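Aminoglycoside phosphotransferase (Alicyclobacillus acidocaldarius subsp. acidocaldarius, PDB 4PDY) probably acts as a phosphotransferase with a protein-kinase-like fold, as in the aminoglycoside phosphotransferase family, and in this crystal holds a bound histidine. Local coordinates at residues R87-S92 with Y105-W110; D179-L184 with A311-A316; D205-A210 with E291-E296. All coordinates share one frame; numbering follows the deposited sequence. Where two conformers were deposited one is given.

Contact 1 of 3, residues R87-S92 with Y105-W110. With HIS (histidine), chain B.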
loop_
_atom_site.group_PDB
_atom_site.type_symbol
_atom_site.label_atom_id
_atom_site.label_comp_id
_atom_site.label_asym_id
_atom_site.label_seq_id
_atom_site.Cartn_x
_atom_site.Cartn_y
_atom_site.Cartn_z
ATOM N N ARG A 87 1.195 18.196 -6.213
ATOM C CA ARG A 87 1.796 19.345 -5.592
ATOM C C ARG A 87 0.864 20.076 -4.646
ATOM O O ARG A 87 -0.268 20.440 -5.020
ATOM C CB ARG A 87 2.321 20.306 -6.647
ATOM C CG ARG A 87 3.221 19.670 -7.678
ATOM C CD ARG A 87 4.378 18.885 -7.051
ATOM N NE ARG A 87 4.922 17.911 -8.026
ATOM C CZ ARG A 87 5.854 18.174 -8.928
ATOM N NH1 ARG A 87 6.184 17.244 -9.803
ATOM N NH2 ARG A 87 6.427 19.374 -9.009
ATOM N N PHE A 88 1.343 20.368 -3.446
ATOM C CA PHE A 88 0.561 21.007 -2.424
ATOM C C PHE A 88 0.377 22.488 -2.729
ATOM O O PHE A 88 1.278 23.159 -3.205
ATOM C CB PHE A 88 1.258 20.831 -1.064
ATOM C CG PHE A 88 1.410 19.371 -0.634
ATOM C CD1 PHE A 88 0.352 18.689 -0.106
ATOM C CD2 PHE A 88 2.622 18.705 -0.775
ATOM C CE1 PHE A 88 0.466 17.367 0.297
ATOM C CE2 PHE A 88 2.750 17.387 -0.398
ATOM C CZ PHE A 88 1.675 16.712 0.136
ATOM N N VAL A 89 -0.822 22.975 -2.439
ATOM C CA VAL A 89 -1.182 24.386 -2.572
ATOM C C VAL A 89 -1.253 24.962 -1.170
ATOM O O VAL A 89 -1.838 24.358 -0.275
ATOM C CB VAL A 89 -2.525 24.556 -3.310
ATOM C CG1 VAL A 89 -2.884 26.028 -3.369
ATOM C CG2 VAL A 89 -2.387 23.930 -4.690
ATOM N N THR A 90 -0.674 26.133 -0.975
ATOM C CA THR A 90 -0.679 26.769 0.329
ATOM C C THR A 90 -1.803 27.783 0.454
ATOM O O THR A 90 -2.335 28.245 -0.546
ATOM C CB THR A 90 0.643 27.464 0.642
ATOM O OG1 THR A 90 0.918 28.461 -0.328
ATOM C CG2 THR A 90 1.801 26.444 0.682
ATOM N N THR A 91 -2.167 28.116 1.679
ATOM C CA THR A 91 -3.203 29.082 1.949
ATOM C C THR A 91 -2.693 30.503 1.656
ATOM O O THR A 91 -1.520 30.724 1.335
ATOM C CB THR A 91 -3.638 29.012 3.422
ATOM O OG1 THR A 91 -2.576 29.514 4.246
ATOM C CG2 THR A 91 -4.043 27.590 3.837
ATOM N N SER A 92 -3.587 31.467 1.815
ATOM C CA SER A 92 -3.223 32.864 1.640
ATOM C C SER A 92 -2.169 33.334 2.646
ATOM O O SER A 92 -1.484 34.319 2.403
ATOM C CB SER A 92 -4.457 33.755 1.746
ATOM O OG SER A 92 -5.023 33.637 3.032
ATOM N N TYR A 105 -7.028 19.902 6.872
ATOM C CA TYR A 105 -7.310 19.944 5.445
ATOM C C TYR A 105 -6.064 20.331 4.682
ATOM O O TYR A 105 -5.367 21.264 5.069
ATOM C CB TYR A 105 -8.405 20.979 5.179
ATOM C CG TYR A 105 -9.735 20.647 5.812
ATOM C CD1 TYR A 105 -10.643 19.812 5.163
ATOM C CD2 TYR A 105 -10.071 21.133 7.064
ATOM C CE1 TYR A 105 -11.862 19.508 5.728
ATOM C CE2 TYR A 105 -11.281 20.807 7.653
ATOM C CZ TYR A 105 -12.162 19.978 7.000
ATOM O OH TYR A 105 -13.393 19.693 7.544
ATOM N N TYR A 106 -5.827 19.649 3.570
ATOM C CA TYR A 106 -4.771 20.079 2.658
ATOM C C TYR A 106 -5.198 19.865 1.231
ATOM O O TYR A 106 -6.042 19.026 0.959
ATOM C CB TYR A 106 -3.418 19.392 2.989
ATOM C CG TYR A 106 -3.398 17.899 2.820
ATOM C CD1 TYR A 106 -3.090 17.326 1.604
ATOM C CD2 TYR A 106 -3.618 17.051 3.902
ATOM C CE1 TYR A 106 -3.086 15.963 1.413
ATOM C CE2 TYR A 106 -3.606 15.674 3.721
ATOM C CZ TYR A 106 -3.319 15.128 2.479
ATOM O OH TYR A 106 -3.288 13.762 2.274
ATOM N N VAL A 107 -4.606 20.664 0.348
ATOM C CA VAL A 107 -5.050 20.787 -1.030
ATOM C C VAL A 107 -3.850 20.549 -1.936
ATOM O O VAL A 107 -2.750 21.044 -1.676
ATOM C CB VAL A 107 -5.629 22.205 -1.264
ATOM C CG1 VAL A 107 -6.024 22.394 -2.709
ATOM C CG2 VAL A 107 -6.826 22.488 -0.356
ATOM N N THR A 108 -4.096 19.829 -3.031
ATOM C CA THR A 108 -3.098 19.662 -4.082
ATOM C C THR A 108 -3.675 20.045 -5.437
ATOM O O THR A 108 -4.904 20.120 -5.658
ATOM C CB THR A 108 -2.560 18.223 -4.197
ATOM O OG1 THR A 108 -3.588 17.334 -4.611
ATOM C CG2 THR A 108 -1.998 17.719 -2.879
ATOM N N GLU A 109 -2.766 20.343 -6.356
ATOM C CA GLU A 109 -3.144 20.498 -7.756
ATOM C C GLU A 109 -3.753 19.168 -8.165
ATOM O O GLU A 109 -3.375 18.117 -7.632
ATOM C CB GLU A 109 -1.919 20.814 -8.639
ATOM C CG GLU A 109 -1.124 22.070 -8.275
ATOM C CD GLU A 109 -1.807 23.412 -8.583
ATOM O OE1 GLU A 109 -2.753 23.477 -9.397
ATOM O OE2 GLU A 109 -1.373 24.440 -8.006
ATOM N N TRP A 110 -4.688 19.192 -9.105
ATOM C CA TRP A 110 -5.251 17.986 -9.627
ATOM C C TRP A 110 -4.298 17.265 -10.540
ATOM O O TRP A 110 -3.611 17.889 -11.341
ATOM C CB TRP A 110 -6.440 18.348 -10.489
ATOM C CG TRP A 110 -7.190 17.203 -10.945
ATOM C CD1 TRP A 110 -7.217 16.638 -12.209
ATOM C CD2 TRP A 110 -8.119 16.498 -10.167
ATOM N NE1 TRP A 110 -8.100 15.586 -12.215
ATOM C CE2 TRP A 110 -8.667 15.485 -10.970
ATOM C CE3 TRP A 110 -8.555 16.629 -8.847
ATOM C CZ2 TRP A 110 -9.597 14.591 -10.483
ATOM C CZ3 TRP A 110 -9.465 15.750 -8.369
ATOM C CH2 TRP A 110 -9.995 14.750 -9.179
HETATM N N HIS B . -7.268 12.161 -11.239
HETATM C CA HIS B . -7.592 11.257 -10.141
HETATM C C HIS B . -8.651 10.263 -10.609
HETATM O O HIS B . -9.801 10.424 -10.401
HETATM C CB HIS B . -8.117 12.017 -8.917
HETATM C CG HIS B . -7.097 12.870 -8.220
HETATM N ND1 HIS B . -6.952 12.869 -6.848
HETATM C CD2 HIS B . -6.195 13.766 -8.691
HETATM C CE1 HIS B . -6.000 13.719 -6.505
HETATM N NE2 HIS B . -5.518 14.271 -7.604
HETATM O OXT HIS B . -8.322 9.244 -11.227
HETATM O O HOH W 1 -3.049 22.827 1.556
#
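Two antiparallel strands meet edge to edge here, the short strand 88-89 lying against strand 103-109. The amide of Val89 gives an almost straight bond to Val107 O, 2.8 Å from N to O, although it arrives from above the carbonyl plane. Two residues along, beyond the Phe88-Thr108 pair, Glu109 N donates to Arg87 O at 2.8 Å, this time within the carbonyl plane. Past Val89 the strands part and a water takes over, giving a proton to Val89 O and accepting one from Val107 N.

Phe88, in a non-hydrogen-bonded pair with Thr108, is the side chain to follow. Its CB sits 4.1 Å from Val107 O. With CG anti to the carbonyl carbon (chi1 -61°), the ring runs alongside Thr108 and brings CD1 to 3.8 Å from Thr108 CG2. Farther out, CE1 lies 3.8 Å from Tyr106 CD1, which sits at the edge of the Phe88 ring; the two rings are inclined by 62°. Met70, Val71 and Leu74 of helix 64-79 also pack on Phe88. On the other face of the sheet Val89 CG2 approaches Glu109 OE2, while Glu109 OE1 pairs with Arg53.

Trp110, where the strand gives out, makes no contact with segment 87-92; its CB points away from it, and one face of the indole lies on the bound histidine, whose CD2 stands 3.5 Å above the indole plane. Trp110 CH2 comes to 3.3 Å from the ligand's CB. An alanine here would remove this flat surface and would probably leave the histidine's imidazole and CB less firmly held. An antiparallel sheet backed by a helix, with a ligand pocket where strand 103-109 ends, is the N-terminal lobe of the kinase-like fold, and the pocket probably corresponds to the hinge region next to which relatives bind the nucleotide.

Contact 2 of 3, residues D179-L184 with A311-A316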
loop_
_atom_site.group_PDB
_atom_site.type_symbol
_atom_site.label_atom_id
_atom_site.label_comp_id
_atom_site.label_asym_id
_atom_site.label_seq_id
_atom_site.Cartn_x
_atom_site.Cartn_y
_atom_site.Cartn_z
ATOM N N ASP A 179 -19.766 -24.478 8.103
ATOM C CA ASP A 179 -20.287 -23.887 6.882
ATOM C C ASP A 179 -19.256 -24.033 5.775
ATOM O O ASP A 179 -18.178 -24.656 5.955
ATOM C CB ASP A 179 -20.761 -22.449 7.129
ATOM C CG ASP A 179 -19.642 -21.462 7.463
ATOM O OD1 ASP A 179 -18.474 -21.665 7.051
ATOM O OD2 ASP A 179 -19.956 -20.424 8.115
ATOM N N ALA A 180 -19.580 -23.536 4.595
ATOM C CA ALA A 180 -18.709 -23.730 3.441
ATOM C C ALA A 180 -17.342 -23.099 3.665
ATOM O O ALA A 180 -16.324 -23.669 3.281
ATOM C CB ALA A 180 -19.360 -23.157 2.193
ATOM N N PHE A 181 -17.314 -21.924 4.273
ATOM C CA PHE A 181 -16.052 -21.253 4.604
ATOM C C PHE A 181 -15.196 -22.108 5.551
ATOM O O PHE A 181 -14.014 -22.340 5.293
ATOM C CB PHE A 181 -16.302 -19.880 5.236
ATOM C CG PHE A 181 -15.051 -19.072 5.442
ATOM C CD1 PHE A 181 -14.233 -19.347 6.522
ATOM C CD2 PHE A 181 -14.664 -18.069 4.574
ATOM C CE1 PHE A 181 -13.073 -18.632 6.735
ATOM C CE2 PHE A 181 -13.503 -17.353 4.781
ATOM C CZ PHE A 181 -12.683 -17.647 5.868
ATOM N N ASP A 182 -15.794 -22.573 6.637
ATOM C CA ASP A 182 -15.095 -23.385 7.631
ATOM C C ASP A 182 -14.466 -24.571 6.951
ATOM O O ASP A 182 -13.293 -24.873 7.179
ATOM C CB ASP A 182 -16.087 -23.896 8.670
ATOM C CG ASP A 182 -16.759 -22.787 9.484
ATOM O OD1 ASP A 182 -16.135 -21.731 9.749
ATOM O OD2 ASP A 182 -17.941 -23.011 9.868
ATOM N N GLN A 183 -15.250 -25.284 6.152
ATOM C CA GLN A 183 -14.746 -26.495 5.509
ATOM C C GLN A 183 -13.619 -26.177 4.530
ATOM O O GLN A 183 -12.613 -26.878 4.456
ATOM C CB GLN A 183 -15.869 -27.242 4.789
ATOM C CG GLN A 183 -16.938 -27.760 5.730
ATOM C CD GLN A 183 -18.050 -28.450 4.990
ATOM O OE1 GLN A 183 -17.819 -29.452 4.324
ATOM N NE2 GLN A 183 -19.261 -27.916 5.085
ATOM N N LEU A 184 -13.772 -25.130 3.732
ATOM C CA LEU A 184 -12.744 -24.748 2.784
ATOM C C LEU A 184 -11.442 -24.356 3.513
ATOM O O LEU A 184 -10.365 -24.775 3.121
ATOM C CB LEU A 184 -13.250 -23.621 1.882
ATOM C CG LEU A 184 -12.234 -23.043 0.902
ATOM C CD1 LEU A 184 -11.689 -24.096 -0.056
ATOM C CD2 LEU A 184 -12.868 -21.908 0.121
ATOM N N ALA A 311 -11.160 -11.454 9.881
ATOM C CA ALA A 311 -12.418 -10.701 9.797
ATOM C C ALA A 311 -13.603 -11.586 10.169
ATOM O O ALA A 311 -14.465 -11.203 10.966
ATOM C CB ALA A 311 -12.596 -10.113 8.409
ATOM N N ARG A 312 -13.634 -12.790 9.614
ATOM C CA ARG A 312 -14.771 -13.680 9.829
ATOM C C ARG A 312 -14.986 -14.036 11.293
ATOM O O ARG A 312 -16.100 -13.968 11.802
ATOM C CB ARG A 312 -14.666 -14.965 9.033
ATOM C CG ARG A 312 -15.924 -15.813 9.074
ATOM C CD ARG A 312 -15.888 -16.899 8.025
ATOM N NE ARG A 312 -17.158 -17.568 7.803
ATOM C CZ ARG A 312 -18.061 -17.202 6.880
ATOM N NH1 ARG A 312 -17.863 -16.136 6.119
ATOM N NH2 ARG A 312 -19.155 -17.928 6.764
ATOM N N TYR A 313 -13.904 -14.450 11.952
ATOM C CA TYR A 313 -14.011 -15.057 13.261
ATOM C C TYR A 313 -13.828 -14.066 14.408
ATOM O O TYR A 313 -14.330 -14.304 15.504
ATOM C CB TYR A 313 -13.005 -16.189 13.365
ATOM C CG TYR A 313 -13.242 -17.321 12.376
ATOM C CD1 TYR A 313 -14.422 -18.051 12.377
ATOM C CD2 TYR A 313 -12.253 -17.702 11.480
ATOM C CE1 TYR A 313 -14.620 -19.103 11.483
ATOM C CE2 TYR A 313 -12.441 -18.750 10.604
ATOM C CZ TYR A 313 -13.613 -19.461 10.605
ATOM O OH TYR A 313 -13.795 -20.498 9.736
ATOM N N HIS A 314 -13.096 -12.974 14.180
ATOM C CA HIS A 314 -12.969 -11.934 15.196
ATOM C C HIS A 314 -14.058 -10.876 15.099
ATOM O O HIS A 314 -14.442 -10.299 16.102
ATOM C CB HIS A 314 -11.618 -11.237 15.139
ATOM C CG HIS A 314 -10.470 -12.091 15.574
ATOM N ND1 HIS A 314 -9.892 -11.981 16.823
ATOM C CD2 HIS A 314 -9.767 -13.027 14.905
ATOM C CE1 HIS A 314 -8.897 -12.842 16.910
ATOM N NE2 HIS A 314 -8.802 -13.490 15.766
ATOM N N PHE A 315 -14.510 -10.608 13.875
ATOM C CA PHE A 315 -15.484 -9.561 13.651
ATOM C C PHE A 315 -16.843 -10.206 13.419
ATOM O O PHE A 315 -17.606 -10.382 14.367
ATOM C CB PHE A 315 -15.038 -8.600 12.534
ATOM C CG PHE A 315 -13.659 -8.021 12.713
ATOM C CD1 PHE A 315 -13.079 -7.889 13.970
ATOM C CD2 PHE A 315 -12.934 -7.598 11.608
ATOM C CE1 PHE A 315 -11.793 -7.386 14.100
ATOM C CE2 PHE A 315 -11.650 -7.076 11.738
ATOM C CZ PHE A 315 -11.086 -6.972 12.992
ATOM N N ALA A 316 -17.134 -10.602 12.184
ATOM C CA ALA A 316 -18.386 -11.309 11.870
ATOM C C ALA A 316 -18.281 -11.869 10.467
ATOM O O ALA A 316 -17.514 -11.364 9.629
ATOM C CB ALA A 316 -19.617 -10.410 11.952
HETATM O O HOH W 2 -17.872 -19.621 9.648
#
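Charge pairing comes first. The outstretched side chain of Arg312, CG anti to the backbone N (chi1 -171°), reaches across from helix 303-315 and meets Asp179 tip to tip: NH2 donates to Asp179 OD2 at 2.9 Å in a salt bridge. Asp179 OD2 lies in the plane of the guanidinium, but the carboxylate plane is turned 78° from it, so the donor comes in above the carboxylate.

Hydrogen bonds hold the two acids, both on the 179-184 side. Asp179 is the N-cap of helix 180-187 and forms a capping box with Asp182: Asp182 N donates to Asp179 OD1, and Asp179 N returns a bond to Asp182 OD2. The remaining oxygen, Asp182 OD1, receives the hydroxyl of Tyr313 on its anti lone pair, with 2.6 Å between OD1 and OH. Ring and carboxylate are nearly coplanar. One water ties the group together, donating to Asp179 OD2 and Asp182 OD1 and accepting from Arg312 NE.

Contacts with the Phe181 ring complete the set. The Arg312 guanidinium lies flat on Phe181, planes 10° apart and centres 4.5 Å apart. Arg312 CD makes a CH-pi contact over the same ring, 3.4 Å from the Phe181 centroid. Tyr313 OH sits at the ring edge, 3.4 Å from Phe181 CD1. Leu325 and Gln321 of helix 319-347 also touch Phe181, and Arg312 NH1 bonds to Gln321.

Two carboxylates this close, with Asp179 OD1 and Asp182 OD2 only 3.2 Å apart, would be expected to repel. The nearby Arg312, the bond from Lys175 to Asp182 OD2 and the N-terminus of the helix probably keep both ionised, so the chemistry implies a polar, charge-balanced junction between helix ends whose axes are 12.5 Å apart.

Contact 3 of 3, residues D205-A210 with E291-E296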
loop_
_atom_site.group_PDB
_atom_site.type_symbol
_atom_site.label_atom_id
_atom_site.label_comp_id
_atom_site.label_asym_id
_atom_site.label_seq_id
_atom_site.Cartn_x
_atom_site.Cartn_y
_atom_site.Cartn_z
ATOM N N ASP A 205 16.215 -15.587 8.814
ATOM C CA ASP A 205 17.483 -15.715 8.125
ATOM C C ASP A 205 18.323 -14.457 8.297
ATOM O O ASP A 205 17.839 -13.325 8.173
ATOM C CB ASP A 205 17.291 -16.024 6.628
ATOM C CG ASP A 205 16.841 -17.468 6.363
ATOM O OD1 ASP A 205 17.092 -18.355 7.220
ATOM O OD2 ASP A 205 16.241 -17.725 5.283
ATOM N N ARG A 206 19.605 -14.657 8.554
ATOM C CA ARG A 206 20.480 -13.545 8.890
ATOM C C ARG A 206 20.614 -12.512 7.758
ATOM O O ARG A 206 20.721 -11.307 8.001
ATOM C CB ARG A 206 21.837 -14.109 9.356
ATOM C CG ARG A 206 22.573 -14.921 8.296
ATOM C CD ARG A 206 23.399 -16.064 8.889
ATOM N NE ARG A 206 24.582 -16.371 8.089
ATOM C CZ ARG A 206 25.657 -15.589 7.963
ATOM N NH1 ARG A 206 25.730 -14.412 8.580
ATOM N NH2 ARG A 206 26.674 -15.992 7.207
ATOM N N ASP A 207 20.546 -12.971 6.518
ATOM C CA ASP A 207 20.642 -12.052 5.379
ATOM C C ASP A 207 19.426 -11.109 5.250
ATOM O O ASP A 207 19.590 -9.936 4.950
ATOM C CB ASP A 207 20.913 -12.802 4.070
ATOM C CG ASP A 207 19.761 -13.678 3.626
ATOM O OD1 ASP A 207 19.323 -14.564 4.400
ATOM O OD2 ASP A 207 19.297 -13.494 2.472
ATOM N N VAL A 208 18.232 -11.633 5.506
ATOM C CA VAL A 208 17.003 -10.830 5.516
ATOM C C VAL A 208 17.054 -9.778 6.623
ATOM O O VAL A 208 16.796 -8.590 6.395
ATOM C CB VAL A 208 15.770 -11.740 5.647
ATOM C CG1 VAL A 208 14.508 -10.927 5.868
ATOM C CG2 VAL A 208 15.646 -12.614 4.398
ATOM N N ILE A 209 17.420 -10.208 7.813
ATOM C CA ILE A 209 17.588 -9.279 8.914
ATOM C C ILE A 209 18.646 -8.205 8.612
ATOM O O ILE A 209 18.462 -7.027 8.926
ATOM C CB ILE A 209 17.945 -10.062 10.192
ATOM C CG1 ILE A 209 16.739 -10.908 10.618
ATOM C CG2 ILE A 209 18.393 -9.116 11.309
ATOM C CD1 ILE A 209 17.054 -12.056 11.563
ATOM N N ALA A 210 19.773 -8.617 8.041
ATOM C CA ALA A 210 20.816 -7.667 7.678
ATOM C C ALA A 210 20.311 -6.619 6.685
ATOM O O ALA A 210 20.637 -5.438 6.807
ATOM C CB ALA A 210 22.024 -8.411 7.111
ATOM N N GLU A 291 17.435 -8.403 -0.446
ATOM C CA GLU A 291 16.175 -7.654 -0.636
ATOM C C GLU A 291 15.142 -8.545 -1.290
ATOM O O GLU A 291 13.966 -8.533 -0.904
ATOM C CB GLU A 291 16.396 -6.372 -1.435
ATOM C CG GLU A 291 15.137 -5.522 -1.626
ATOM C CD GLU A 291 15.489 -4.139 -2.096
ATOM O OE1 GLU A 291 16.172 -4.046 -3.119
ATOM O OE2 GLU A 291 15.058 -3.151 -1.470
ATOM N N TYR A 292 15.552 -9.303 -2.301
ATOM C CA TYR A 292 14.646 -10.295 -2.884
ATOM C C TYR A 292 14.131 -11.228 -1.805
ATOM O O TYR A 292 12.980 -11.610 -1.780
ATOM C CB TYR A 292 15.323 -11.118 -3.964
ATOM C CG TYR A 292 15.371 -10.530 -5.341
ATOM C CD1 TYR A 292 14.205 -10.437 -6.100
ATOM C CD2 TYR A 292 16.557 -10.088 -5.904
ATOM C CE1 TYR A 292 14.221 -9.933 -7.384
ATOM C CE2 TYR A 292 16.585 -9.576 -7.191
ATOM C CZ TYR A 292 15.402 -9.486 -7.923
ATOM O OH TYR A 292 15.363 -8.978 -9.210
ATOM N N ARG A 293 15.040 -11.674 -0.930
ATOM C CA ARG A 293 14.636 -12.653 0.089
ATOM C C ARG A 293 13.657 -12.062 1.101
ATOM O O ARG A 293 12.749 -12.752 1.550
ATOM C CB ARG A 293 15.859 -13.260 0.775
ATOM C CG ARG A 293 16.800 -13.883 -0.233
ATOM C CD ARG A 293 17.083 -15.335 -0.001
ATOM N NE ARG A 293 17.579 -15.597 1.338
ATOM C CZ ARG A 293 17.376 -16.731 1.996
ATOM N NH1 ARG A 293 17.855 -16.863 3.220
ATOM N NH2 ARG A 293 16.701 -17.737 1.436
ATOM N N ALA A 294 13.852 -10.796 1.467
ATOM C CA ALA A 294 12.884 -10.109 2.324
ATOM C C ALA A 294 11.501 -10.028 1.657
ATOM O O ALA A 294 10.482 -10.253 2.295
ATOM C CB ALA A 294 13.374 -8.722 2.681
ATOM N N VAL A 295 11.480 -9.698 0.365
ATOM C CA VAL A 295 10.235 -9.670 -0.395
ATOM C C VAL A 295 9.615 -11.075 -0.423
ATOM O O VAL A 295 8.421 -11.224 -0.213
ATOM C CB VAL A 295 10.478 -9.137 -1.825
ATOM C CG1 VAL A 295 9.257 -9.376 -2.692
ATOM C CG2 VAL A 295 10.826 -7.659 -1.802
ATOM N N GLU A 296 10.435 -12.117 -0.644
ATOM C CA GLU A 296 9.900 -13.462 -0.621
ATOM C C GLU A 296 9.286 -13.830 0.738
ATOM O O GLU A 296 8.260 -14.514 0.794
ATOM C CB GLU A 296 10.995 -14.477 -0.921
ATOM C CG GLU A 296 11.500 -14.455 -2.353
ATOM C CD GLU A 296 12.551 -15.522 -2.575
ATOM O OE1 GLU A 296 13.695 -15.374 -2.078
ATOM O OE2 GLU A 296 12.211 -16.520 -3.234
#
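Helix 206-218 starts against the flank of helix 289-300, and the two run nearly perpendicular; the axes of segments 206-210 and 291-296 pass 8.5 Å apart at a crossing angle of -101°. The backbones come nearest at Val208 and Ala294, whose CA atoms are 5.3 Å apart. Asp205 stands at the N-cap position of the first helix, yet its carboxylate makes no capping bond and turns to the neighbouring helix instead.

At the crossing, the small side chain of Ala294 probably permits the close approach. Val208 CG1, anti to the backbone N, rests 4.0 Å from Ala294 CB. The other branch, CG2, faces the root of Arg293, 3.7 Å from its CB.

Arg293 carries the polar half. Its chain leaves with CG anti to the carbonyl carbon and bends at chi2 and chi3, which brings the guanidinium round to the start of helix 206-218. Asp207 is gripped side-on by two nitrogens: NE donates to OD2 at 2.9 Å and NH1 donates to OD1 at 3.0 Å. Both bonds are almost straight and enter on syn lone pairs, with the carboxylate and guanidinium nearly coplanar. Asp207 has its CG in the crowded position between backbone N and carbonyl carbon (chi1 67°), and this pair of bonds fixes the rotation of its carboxylate. NH1 serves a second acid as well, coming within 2.8 Å of Asp205 OD2, but that hydrogen bond is strongly bent and weak. Leu202 of helix 189-203 packs on Arg293.

One arginine shared by the N-cap aspartate and an aspartate of the helix's first turn makes a salt-bridge network beside a steep helix crossing. The network joins two helices of the mainly helical C-terminal lobe of this kinase-like fold.

Contact 1 belongs to the sheet-bearing N-terminal lobe, whereas contacts 2 and 3 lie beyond the chain's centre among the helices, about 33 Å apart between centres. All three are partly buried, mixing buried and partly exposed residues. Helices 289-300 and 303-315 follow each other in the chain and serve contacts 3 and 2 respectively, with contact 3 nested in the loop that contact 2 closes. Main-chain bonds and apolar side chains join the strands of contact 1. In the helical pair an arginine instead reaches a helix start, bonding one acid and stacking on an aromatic ring in contact 2, bonding two acids beside a tight valine-alanine crossing in contact 3.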